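Local structure of beta-galactoside alpha-2,6-sialyltransferase (Photobacterium sp., 2Z4T) at residues Q64-E69 and V80-D85; F292-Y297 and I487-V492; G446-L451 and K461-T466. The protein probably transfers sialic acid from a CMP-linked donor onto galactose-containing acceptors such as lactose, forming an alpha-2,6 linkage. All blocks are in the same frame, centred on the assembly; numbering follows the deposited sequence.

Contact 1 of 3, residues Q64-E69 and V80-D85; sequences QQLLTE and VAPRLD
Gln64 and Leu66 reach Pro82 in quite different ways, the glutamine with the flat amide at its tip and the leucine with its forked end. In Gln64, CG stands anti to the carbonyl carbon (chi1 -83°); the chain beyond is extended and crosses the proline obliquely. OE1 lies 3.3 Å from Pro82 CB, while NE2 donates to the backbone oxygen one residue further on, at 3.2 Å from Arg83 O. This bond is fairly straight, 157° at the hydrogen, with the donor tilted moderately from the carbonyl plane. The same nitrogen passes Leu84 CD2 at 3.8 Å, the two side chains sliding by one another in opposite directions.

Both segments belong to the immunoglobulin-like beta-sandwich domain: residues 64-69 lie in the loop between strands 52-61 and 77-80, and residues 80-85 run from the end of strand 77-80 toward strand 88-98. The side chain of Tyr90 of strand 88-98 touches both Leu66 and Pro82, and its hydroxyl is hydrogen-bonded to Gln64 N.

Leu66 crosses the proline at about a right angle and meets it with both methyls: CD2 is 4.0 Å from Pro82 CB, and CD1 lies at 4.1 Å from Pro82 CD. CD1 also approaches the backbone, 3.9 Å from Val80 O. A water joins the segments beside this apolar patch, accepting from Val80 N and donating to Leu66 O. A second water makes only weak bonds, to Gln64 OE1 and Arg83 N.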
loop_
_atom_site.group_PDB
_atom_site.type_symbol
_atom_site.label_atom_id
_atom_site.label_comp_id
_atom_site.label_asym_id
_atom_site.label_seq_id
_atom_site.Cartn_x
_atom_site.Cartn_y
_atom_site.Cartn_z
ATOM N N GLN A 64 -23.473 19.145 -24.772
ATOM C CA GLN A 64 -24.115 20.198 -23.985
ATOM C C GLN A 64 -23.477 21.560 -24.255
ATOM O O GLN A 64 -22.265 21.670 -24.404
ATOM C CB GLN A 64 -24.107 19.868 -22.493
ATOM C CG GLN A 64 -25.255 18.948 -22.081
ATOM C CD GLN A 64 -25.192 18.542 -20.605
ATOM O OE1 GLN A 64 -25.143 19.394 -19.714
ATOM N NE2 GLN A 64 -25.187 17.228 -20.341
ATOM N N GLN A 65 -24.309 22.592 -24.343
ATOM C CA GLN A 65 -23.855 23.962 -24.581
ATOM C C GLN A 65 -23.372 24.599 -23.285
ATOM O O GLN A 65 -24.124 24.712 -22.332
ATOM C CB GLN A 65 -24.996 24.774 -25.184
ATOM C CG GLN A 65 -25.216 24.493 -26.621
ATOM C CD GLN A 65 -24.174 25.179 -27.467
ATOM O OE1 GLN A 65 -24.102 26.407 -27.501
ATOM N NE2 GLN A 65 -23.349 24.396 -28.150
ATOM N N LEU A 66 -22.118 25.027 -23.252
ATOM C CA LEU A 66 -21.501 25.487 -21.997
ATOM C C LEU A 66 -21.220 26.984 -21.952
ATOM O O LEU A 66 -21.001 27.544 -20.863
ATOM C CB LEU A 66 -20.188 24.734 -21.720
ATOM C CG LEU A 66 -20.140 23.213 -21.725
ATOM C CD1 LEU A 66 -18.794 22.769 -21.152
ATOM C CD2 LEU A 66 -21.284 22.593 -20.940
ATOM N N LEU A 67 -21.215 27.622 -23.124
ATOM C CA LEU A 67 -20.883 29.045 -23.231
ATOM C C LEU A 67 -22.124 29.962 -23.173
ATOM O O LEU A 67 -22.904 30.054 -24.127
ATOM C CB LEU A 67 -20.079 29.276 -24.498
ATOM C CG LEU A 67 -18.733 29.958 -24.356
ATOM C CD1 LEU A 67 -17.969 29.436 -23.151
ATOM C CD2 LEU A 67 -17.954 29.704 -25.626
ATOM N N THR A 68 -22.281 30.663 -22.053
ATOM C CA THR A 68 -23.556 31.328 -21.729
ATOM C C THR A 68 -23.643 32.834 -22.074
ATOM O O THR A 68 -24.268 33.599 -21.330
ATOM C CB THR A 68 -23.973 31.080 -20.221
ATOM O OG1 THR A 68 -22.960 31.595 -19.342
ATOM C CG2 THR A 68 -24.200 29.570 -19.921
ATOM N N GLU A 69 -23.037 33.249 -23.192
ATOM C CA GLU A 69 -23.132 34.641 -23.722
ATOM C C GLU A 69 -22.334 35.757 -23.027
ATOM O O GLU A 69 -21.709 36.566 -23.713
ATOM C CB GLU A 69 -24.583 35.098 -23.967
ATOM C CG GLU A 69 -25.001 35.001 -25.438
ATOM C CD GLU A 69 -26.327 35.707 -25.768
ATOM O OE1 GLU A 69 -26.940 36.356 -24.872
ATOM O OE2 GLU A 69 -26.751 35.606 -26.948
ATOM N N VAL A 80 -18.308 25.852 -16.638
ATOM C CA VAL A 80 -18.562 24.820 -15.662
ATOM C C VAL A 80 -18.749 23.540 -16.468
ATOM O O VAL A 80 -19.523 23.525 -17.427
ATOM C CB VAL A 80 -19.845 25.154 -14.854
ATOM C CG1 VAL A 80 -20.102 24.119 -13.785
ATOM C CG2 VAL A 80 -19.717 26.551 -14.218
ATOM N N ALA A 81 -18.025 22.480 -16.115
ATOM C CA ALA A 81 -18.178 21.194 -16.777
ATOM C C ALA A 81 -19.597 20.716 -16.532
ATOM O O ALA A 81 -20.138 20.969 -15.460
ATOM C CB ALA A 81 -17.189 20.206 -16.210
ATOM N N PRO A 82 -20.212 20.027 -17.513
ATOM C CA PRO A 82 -21.608 19.613 -17.370
ATOM C C PRO A 82 -21.731 18.380 -16.482
ATOM O O PRO A 82 -20.707 17.795 -16.095
ATOM C CB PRO A 82 -22.015 19.260 -18.797
ATOM C CG PRO A 82 -20.779 18.801 -19.439
ATOM C CD PRO A 82 -19.635 19.566 -18.787
ATOM N N ARG A 83 -22.969 18.015 -16.145
ATOM C CA ARG A 83 -23.266 16.748 -15.501
ATOM C C ARG A 83 -23.451 15.736 -16.616
ATOM O O ARG A 83 -24.225 15.968 -17.538
ATOM C CB ARG A 83 -24.546 16.850 -14.686
ATOM C CG ARG A 83 -24.432 17.780 -13.529
ATOM C CD ARG A 83 -25.622 17.687 -12.627
ATOM N NE ARG A 83 -26.736 18.512 -13.086
ATOM C CZ ARG A 83 -27.937 18.514 -12.510
ATOM N NH1 ARG A 83 -28.181 17.733 -11.453
ATOM N NH2 ARG A 83 -28.901 19.291 -12.993
ATOM N N LEU A 84 -22.740 14.613 -16.539
ATOM C CA LEU A 84 -22.754 13.649 -17.641
ATOM C C LEU A 84 -23.043 12.242 -17.172
ATOM O O LEU A 84 -22.953 11.949 -15.980
ATOM C CB LEU A 84 -21.415 13.657 -18.385
ATOM C CG LEU A 84 -20.938 14.966 -18.992
ATOM C CD1 LEU A 84 -19.477 14.815 -19.430
ATOM C CD2 LEU A 84 -21.865 15.373 -20.159
ATOM N N ASP A 85 -23.390 11.383 -18.132
ATOM C CA ASP A 85 -23.530 9.954 -17.903
ATOM C C ASP A 85 -22.273 9.212 -18.345
ATOM O O ASP A 85 -21.982 8.144 -17.824
ATOM C CB ASP A 85 -24.727 9.437 -18.681
ATOM C CG ASP A 85 -26.032 10.051 -18.209
ATOM O OD1 ASP A 85 -26.237 10.160 -16.980
ATOM O OD2 ASP A 85 -26.853 10.433 -19.070
HETATM O O HOH W 1 -25.510 20.212 -16.458
HETATM O O HOH W 2 -20.607 27.220 -18.379
#

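Contact 2 of 3, residues F292-Y297 and I487-V492; sequences FLRKDY and IKLGIV. With PO4 (phosphate ion), chain I.
The contact of Arg294 with Leu489 is a mixed polar and apolar one, between the turn after strand 288-292 of the mixed sheet and the C-terminal end of helix 481-488. Arg294 NH2 donates to Leu489 O at 2.9 Å, meeting a lone pair in the carbonyl plane. A water accepts from Arg294 NH1 and donates to the same carbonyl, which thus receives two bonds. The arginine chain is bent at chi2 and chi3 (-70° and -68°). Asp296 takes the guanidinium side-on in a salt bridge, OD1 at 2.9 Å from Arg294 NE and OD2 at 3.1 Å from Arg294 NH2, each through its syn lone pair. Leu489 CD2 lies 3.6 Å above one face of the group, offset toward the rim. The same methyl touches Tyr297 CD1 at 3.9 Å, while Lys488 CB approaches the edge of that ring. Lys488 also meets Glu301, a magnesium ligand. The turn is type I, from Arg294 to Tyr297, and the helix closes in a Schellman motif with Gly490 at positive phi. The arginine bond to this helix-end carbonyl is consistent with a link between the two Rossmann-like halves of the GT-B fold.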
loop_
_atom_site.group_PDB
_atom_site.type_symbol
_atom_site.label_atom_id
_atom_site.label_comp_id
_atom_site.label_asym_id
_atom_site.label_seq_id
_atom_site.Cartn_x
_atom_site.Cartn_y
_atom_site.Cartn_z
ATOM N N PHE A 292 -1.929 -11.544 -3.257
ATOM C CA PHE A 292 -1.391 -12.418 -2.236
ATOM C C PHE A 292 0.106 -12.218 -2.086
ATOM O O PHE A 292 0.845 -12.227 -3.078
ATOM C CB PHE A 292 -1.684 -13.885 -2.587
ATOM C CG PHE A 292 -2.980 -14.437 -1.995
ATOM C CD1 PHE A 292 -4.182 -13.764 -2.138
ATOM C CD2 PHE A 292 -2.983 -15.662 -1.330
ATOM C CE1 PHE A 292 -5.376 -14.280 -1.619
ATOM C CE2 PHE A 292 -4.178 -16.194 -0.787
ATOM C CZ PHE A 292 -5.376 -15.502 -0.940
ATOM N N LEU A 293 0.568 -12.058 -0.849
ATOM C CA LEU A 293 2.003 -12.067 -0.580
ATOM C C LEU A 293 2.678 -13.278 -1.236
ATOM O O LEU A 293 3.769 -13.162 -1.811
ATOM C CB LEU A 293 2.268 -12.070 0.928
ATOM C CG LEU A 293 3.707 -11.988 1.431
ATOM C CD1 LEU A 293 4.432 -10.778 0.865
ATOM C CD2 LEU A 293 3.733 -11.978 2.953
ATOM N N ARG A 294 2.042 -14.438 -1.140
ATOM C CA ARG A 294 2.533 -15.623 -1.816
ATOM C C ARG A 294 1.350 -16.391 -2.382
ATOM O O ARG A 294 0.782 -17.272 -1.723
ATOM C CB ARG A 294 3.360 -16.494 -0.867
ATOM C CG ARG A 294 4.793 -15.983 -0.588
ATOM C CD ARG A 294 5.714 -16.116 -1.807
ATOM N NE ARG A 294 5.986 -17.526 -2.114
ATOM C CZ ARG A 294 7.031 -18.215 -1.653
ATOM N NH1 ARG A 294 7.929 -17.624 -0.865
ATOM N NH2 ARG A 294 7.186 -19.497 -1.973
ATOM N N LYS A 295 0.975 -16.034 -3.605
ATOM C CA LYS A 295 -0.108 -16.690 -4.319
ATOM C C LYS A 295 0.046 -18.205 -4.392
ATOM O O LYS A 295 -0.953 -18.934 -4.346
ATOM C CB LYS A 295 -0.228 -16.110 -5.724
ATOM C CG LYS A 295 -1.294 -16.749 -6.580
ATOM C CD LYS A 295 -1.417 -16.008 -7.896
ATOM C CE LYS A 295 -1.921 -16.920 -9.001
ATOM N NZ LYS A 295 -2.484 -16.116 -10.116
ATOM N N ASP A 296 1.284 -18.678 -4.497
ATOM C CA ASP A 296 1.544 -20.096 -4.701
ATOM C C ASP A 296 1.136 -20.942 -3.501
ATOM O O ASP A 296 1.016 -22.158 -3.608
ATOM C CB ASP A 296 3.004 -20.368 -5.125
ATOM C CG ASP A 296 4.041 -19.759 -4.172
ATOM O OD1 ASP A 296 3.733 -18.766 -3.469
ATOM O OD2 ASP A 296 5.187 -20.268 -4.150
ATOM N N TYR A 297 0.896 -20.302 -2.366
ATOM C CA TYR A 297 0.412 -21.029 -1.207
ATOM C C TYR A 297 -0.926 -21.731 -1.485
ATOM O O TYR A 297 -1.152 -22.851 -1.003
ATOM C CB TYR A 297 0.291 -20.124 0.017
ATOM C CG TYR A 297 0.069 -20.914 1.272
ATOM C CD1 TYR A 297 1.075 -21.746 1.767
ATOM C CD2 TYR A 297 -1.149 -20.859 1.961
ATOM C CE1 TYR A 297 0.898 -22.479 2.924
ATOM C CE2 TYR A 297 -1.341 -21.594 3.141
ATOM C CZ TYR A 297 -0.312 -22.405 3.610
ATOM O OH TYR A 297 -0.467 -23.175 4.745
ATOM N N ILE A 487 7.919 -23.304 5.924
ATOM C CA ILE A 487 8.400 -24.566 5.393
ATOM C C ILE A 487 7.732 -24.889 4.055
ATOM O O ILE A 487 8.426 -25.139 3.082
ATOM C CB ILE A 487 8.179 -25.744 6.370
ATOM C CG1 ILE A 487 9.089 -25.635 7.591
ATOM C CG2 ILE A 487 8.427 -27.082 5.666
ATOM C CD1 ILE A 487 8.643 -26.502 8.751
ATOM N N LYS A 488 6.397 -24.889 4.009
ATOM C CA LYS A 488 5.669 -25.198 2.776
ATOM C C LYS A 488 6.053 -24.307 1.615
ATOM O O LYS A 488 6.090 -24.761 0.467
ATOM C CB LYS A 488 4.158 -25.068 2.976
ATOM C CG LYS A 488 3.409 -26.334 2.737
ATOM C CD LYS A 488 3.567 -26.809 1.310
ATOM C CE LYS A 488 2.875 -28.162 1.110
ATOM N NZ LYS A 488 3.437 -29.254 1.945
ATOM N N LEU A 489 6.308 -23.035 1.918
ATOM C CA LEU A 489 6.723 -22.068 0.924
ATOM C C LEU A 489 8.189 -22.217 0.495
ATOM O O LEU A 489 8.659 -21.488 -0.383
ATOM C CB LEU A 489 6.466 -20.646 1.433
ATOM C CG LEU A 489 5.009 -20.256 1.670
ATOM C CD1 LEU A 489 4.978 -18.920 2.393
ATOM C CD2 LEU A 489 4.299 -20.161 0.351
ATOM N N GLY A 490 8.900 -23.162 1.108
ATOM C CA GLY A 490 10.291 -23.414 0.777
ATOM C C GLY A 490 11.222 -22.339 1.296
ATOM O O GLY A 490 12.325 -22.185 0.806
ATOM N N ILE A 491 10.780 -21.571 2.281
ATOM C CA ILE A 491 11.622 -20.520 2.831
ATOM C C ILE A 491 12.647 -21.130 3.761
ATOM O O ILE A 491 13.794 -20.736 3.815
ATOM C CB ILE A 491 10.772 -19.481 3.553
ATOM C CG1 ILE A 491 9.841 -18.811 2.530
ATOM C CG2 ILE A 491 11.673 -18.476 4.272
ATOM C CD1 ILE A 491 8.679 -18.075 3.121
ATOM N N VAL A 492 12.229 -22.169 4.445
ATOM C CA VAL A 492 13.024 -22.765 5.464
ATOM C C VAL A 492 12.771 -24.262 5.350
ATOM O O VAL A 492 11.728 -24.683 4.841
ATOM C CB VAL A 492 12.568 -22.151 6.821
ATOM C CG1 VAL A 492 11.352 -22.898 7.430
ATOM C CG2 VAL A 492 13.695 -22.063 7.759
HETATM P P PO4 I . -0.572 -12.621 -11.220
HETATM O O1 PO4 I . -1.265 -13.712 -10.436
HETATM O O2 PO4 I . -1.470 -12.219 -12.380
HETATM O O3 PO4 I . -0.354 -11.430 -10.324
HETATM O O4 PO4 I . 0.755 -13.181 -11.700
HETATM O O HOH W 3 10.320 -18.967 -1.408
#

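Contact 3 of 3, residues G446-L451 and K461-T466; sequences GIASSL and KFIVFT. With C5P (cytidine-5'-monophosphate), chain C.
Val464 is held by the neighbouring strand through both its backbone N and its backbone O: the N donates to Gly446 O at 2.8 Å, and the O accepts from Ala448 N at 2.9 Å. The second donor stands well above the carbonyl plane, 37° out of it. A weak bond from Gly446 N to Phe462 O extends the parallel pairing, and Ile447 CA adds a CA-H...O contact of 3.2 Å to Val464 O.

Beyond the strand end the chain turns to the nucleotide. Ser449 OG lies anti to its own backbone N (chi1 165°); it donates to O3P of the CMP at 2.8 Å and accepts from Leu451 N, forming an ST turn, which probably helps to hold the hydroxyl in place for the phosphate. Ser450 N donates to O2P at 2.7 Å, nearly straight, and Leu451 CD2 lies 3.6 Å from C4 of the cytosine.

Packing continues on the side of Ala448, whose CB sits over one face of the Phe465 ring in a CH-pi contact, 3.8 Å from the centroid. Ile463 CG2 touches Ala448 CB as well, and Met486 of helix 481-488 covers both Ala448 and Phe465. On the face of the sheet that carries Ile447 and Val464, Ile447 CD1 packs against Val464 CB. Adjacent parallel strands whose C-terminal loop cradles a nucleotide phosphate are characteristic of the Rossmann-like donor-binding domain of GT-B glycosyltransferases.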
loop_
_atom_site.group_PDB
_atom_site.type_symbol
_atom_site.label_atom_id
_atom_site.label_comp_id
_atom_site.label_asym_id
_atom_site.label_seq_id
_atom_site.Cartn_x
_atom_site.Cartn_y
_atom_site.Cartn_z
ATOM N N GLY A 446 17.634 -12.888 10.740
ATOM C CA GLY A 446 16.724 -12.295 11.683
ATOM C C GLY A 446 15.562 -13.179 12.051
ATOM O O GLY A 446 15.586 -14.409 11.860
ATOM N N ILE A 447 14.533 -12.539 12.592
ATOM C CA ILE A 447 13.398 -13.258 13.107
ATOM C C ILE A 447 12.373 -13.481 12.003
ATOM O O ILE A 447 12.160 -12.626 11.143
ATOM C CB ILE A 447 12.766 -12.526 14.323
ATOM C CG1 ILE A 447 13.846 -12.103 15.348
ATOM C CG2 ILE A 447 11.624 -13.360 14.936
ATOM C CD1 ILE A 447 14.715 -13.235 15.922
ATOM N N ALA A 448 11.752 -14.648 12.036
ATOM C CA ALA A 448 10.683 -15.004 11.109
ATOM C C ALA A 448 9.730 -13.832 10.926
ATOM O O ALA A 448 9.252 -13.228 11.901
ATOM C CB ALA A 448 9.934 -16.226 11.640
ATOM N N SER A 449 9.443 -13.528 9.667
ATOM C CA SER A 449 8.720 -12.326 9.317
ATOM C C SER A 449 8.191 -12.466 7.919
ATOM O O SER A 449 8.759 -13.218 7.106
ATOM C CB SER A 449 9.679 -11.145 9.340
ATOM O OG SER A 449 9.102 -10.022 8.681
ATOM N N SER A 450 7.145 -11.704 7.621
ATOM C CA SER A 450 6.618 -11.600 6.268
ATOM C C SER A 450 7.687 -11.186 5.259
ATOM O O SER A 450 7.614 -11.528 4.069
ATOM C CB SER A 450 5.464 -10.605 6.222
ATOM O OG SER A 450 4.539 -10.853 7.265
ATOM N N LEU A 451 8.699 -10.466 5.724
ATOM C CA LEU A 451 9.707 -9.972 4.802
ATOM C C LEU A 451 10.439 -11.150 4.124
ATOM O O LEU A 451 10.806 -11.062 2.947
ATOM C CB LEU A 451 10.647 -8.962 5.492
ATOM C CG LEU A 451 11.690 -9.487 6.492
ATOM C CD1 LEU A 451 12.961 -9.960 5.759
ATOM C CD2 LEU A 451 12.024 -8.447 7.583
ATOM N N LYS A 461 20.940 -15.656 5.499
ATOM C CA LYS A 461 21.862 -16.539 6.215
ATOM C C LYS A 461 21.165 -17.476 7.187
ATOM O O LYS A 461 21.501 -18.646 7.235
ATOM C CB LYS A 461 22.955 -15.745 6.913
ATOM C CG LYS A 461 23.907 -15.046 5.939
ATOM C CD LYS A 461 24.253 -15.944 4.738
ATOM C CE LYS A 461 25.413 -15.387 3.903
ATOM N NZ LYS A 461 24.962 -14.245 3.041
ATOM N N PHE A 462 20.207 -16.976 7.964
ATOM C CA PHE A 462 19.376 -17.838 8.794
ATOM C C PHE A 462 18.147 -17.095 9.290
ATOM O O PHE A 462 18.144 -15.868 9.375
ATOM C CB PHE A 462 20.160 -18.471 9.962
ATOM C CG PHE A 462 20.691 -17.482 10.973
ATOM C CD1 PHE A 462 19.886 -17.010 12.005
ATOM C CD2 PHE A 462 22.011 -17.055 10.919
ATOM C CE1 PHE A 462 20.375 -16.089 12.959
ATOM C CE2 PHE A 462 22.518 -16.136 11.861
ATOM C CZ PHE A 462 21.688 -15.653 12.884
ATOM N N ILE A 463 17.105 -17.854 9.601
ATOM C CA ILE A 463 15.892 -17.302 10.153
ATOM C C ILE A 463 15.660 -17.928 11.514
ATOM O O ILE A 463 15.931 -19.099 11.722
ATOM C CB ILE A 463 14.692 -17.571 9.228
ATOM C CG1 ILE A 463 14.904 -16.912 7.860
ATOM C CG2 ILE A 463 13.400 -17.068 9.847
ATOM C CD1 ILE A 463 13.814 -17.239 6.856
ATOM N N VAL A 464 15.173 -17.159 12.470
ATOM C CA VAL A 464 14.946 -17.730 13.783
ATOM C C VAL A 464 13.521 -17.444 14.173
ATOM O O VAL A 464 13.040 -16.324 13.999
ATOM C CB VAL A 464 15.929 -17.174 14.835
ATOM C CG1 VAL A 464 15.577 -17.691 16.226
ATOM C CG2 VAL A 464 17.359 -17.546 14.469
ATOM N N PHE A 465 12.847 -18.465 14.683
ATOM C CA PHE A 465 11.487 -18.332 15.152
ATOM C C PHE A 465 11.451 -18.087 16.647
ATOM O O PHE A 465 12.353 -18.464 17.387
ATOM C CB PHE A 465 10.676 -19.587 14.826
ATOM C CG PHE A 465 10.456 -19.804 13.366
ATOM C CD1 PHE A 465 9.235 -19.495 12.789
ATOM C CD2 PHE A 465 11.464 -20.327 12.568
ATOM C CE1 PHE A 465 9.029 -19.698 11.423
ATOM C CE2 PHE A 465 11.262 -20.528 11.199
ATOM C CZ PHE A 465 10.049 -20.207 10.626
ATOM N N THR A 466 10.359 -17.467 17.053
ATOM C CA THR A 466 9.988 -17.123 18.406
ATOM C C THR A 466 9.792 -18.308 19.380
ATOM O O THR A 466 9.357 -19.374 19.000
ATOM C CB THR A 466 8.717 -16.280 18.234
ATOM O OG1 THR A 466 9.094 -14.894 18.160
ATOM C CG2 THR A 466 7.641 -16.536 19.288
HETATM O O3P C5P C . 7.412 -9.142 10.687
HETATM P P C5P C . 6.107 -9.031 9.992
HETATM O O1P C5P C . 5.149 -8.298 10.919
HETATM O O2P C5P C . 5.664 -10.337 9.364
HETATM O "O5'" C5P C . 6.380 -8.109 8.737
HETATM C "C5'" C5P C . 5.341 -7.502 8.000
HETATM C "C4'" C5P C . 6.022 -6.405 7.185
HETATM O "O4'" C5P C . 6.630 -5.450 8.066
HETATM C "C3'" C5P C . 7.180 -6.903 6.339
HETATM O "O3'" C5P C . 6.780 -7.328 5.041
HETATM C "C2'" C5P C . 8.012 -5.659 6.203
HETATM O "O2'" C5P C . 7.388 -4.732 5.312
HETATM C "C1'" C5P C . 7.880 -4.991 7.534
HETATM N N1 C5P C . 9.015 -5.335 8.386
HETATM C C2 C5P C . 10.242 -4.636 8.218
HETATM N N3 C5P C . 11.309 -4.916 9.007
HETATM C C4 C5P C . 11.228 -5.878 9.965
HETATM C C5 C5P C . 10.025 -6.590 10.155
HETATM C C6 C5P C . 8.916 -6.291 9.346
HETATM O O2 C5P C . 10.366 -3.765 7.344
HETATM N N4 C5P C . 12.314 -6.122 10.742
#

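Overall arrangement
Contacts 2 and 3 belong to the catalytic part of the chain, their centres 14 Å apart, and they touch directly: Ile491 CG2 meets Ile463 CD1 at 3.6 Å, and Leu293 CD2 meets Ser450 CB at 3.9 Å. The second pair brings segment 292-297 up to residues 449-450, which bind the CMP phosphate, so contact 2 abuts the donor site. Contact 3 supplies ligand-binding residues itself; in contact 2 the side chain of Ile491 is about 10 Å from the nucleotide. Contact 1 lies apart in the immunoglobulin-like domain, its centre 54 Å from that of contact 2 and 60 Å from that of contact 3, away from the nucleotide, acceptor and magnesium sites.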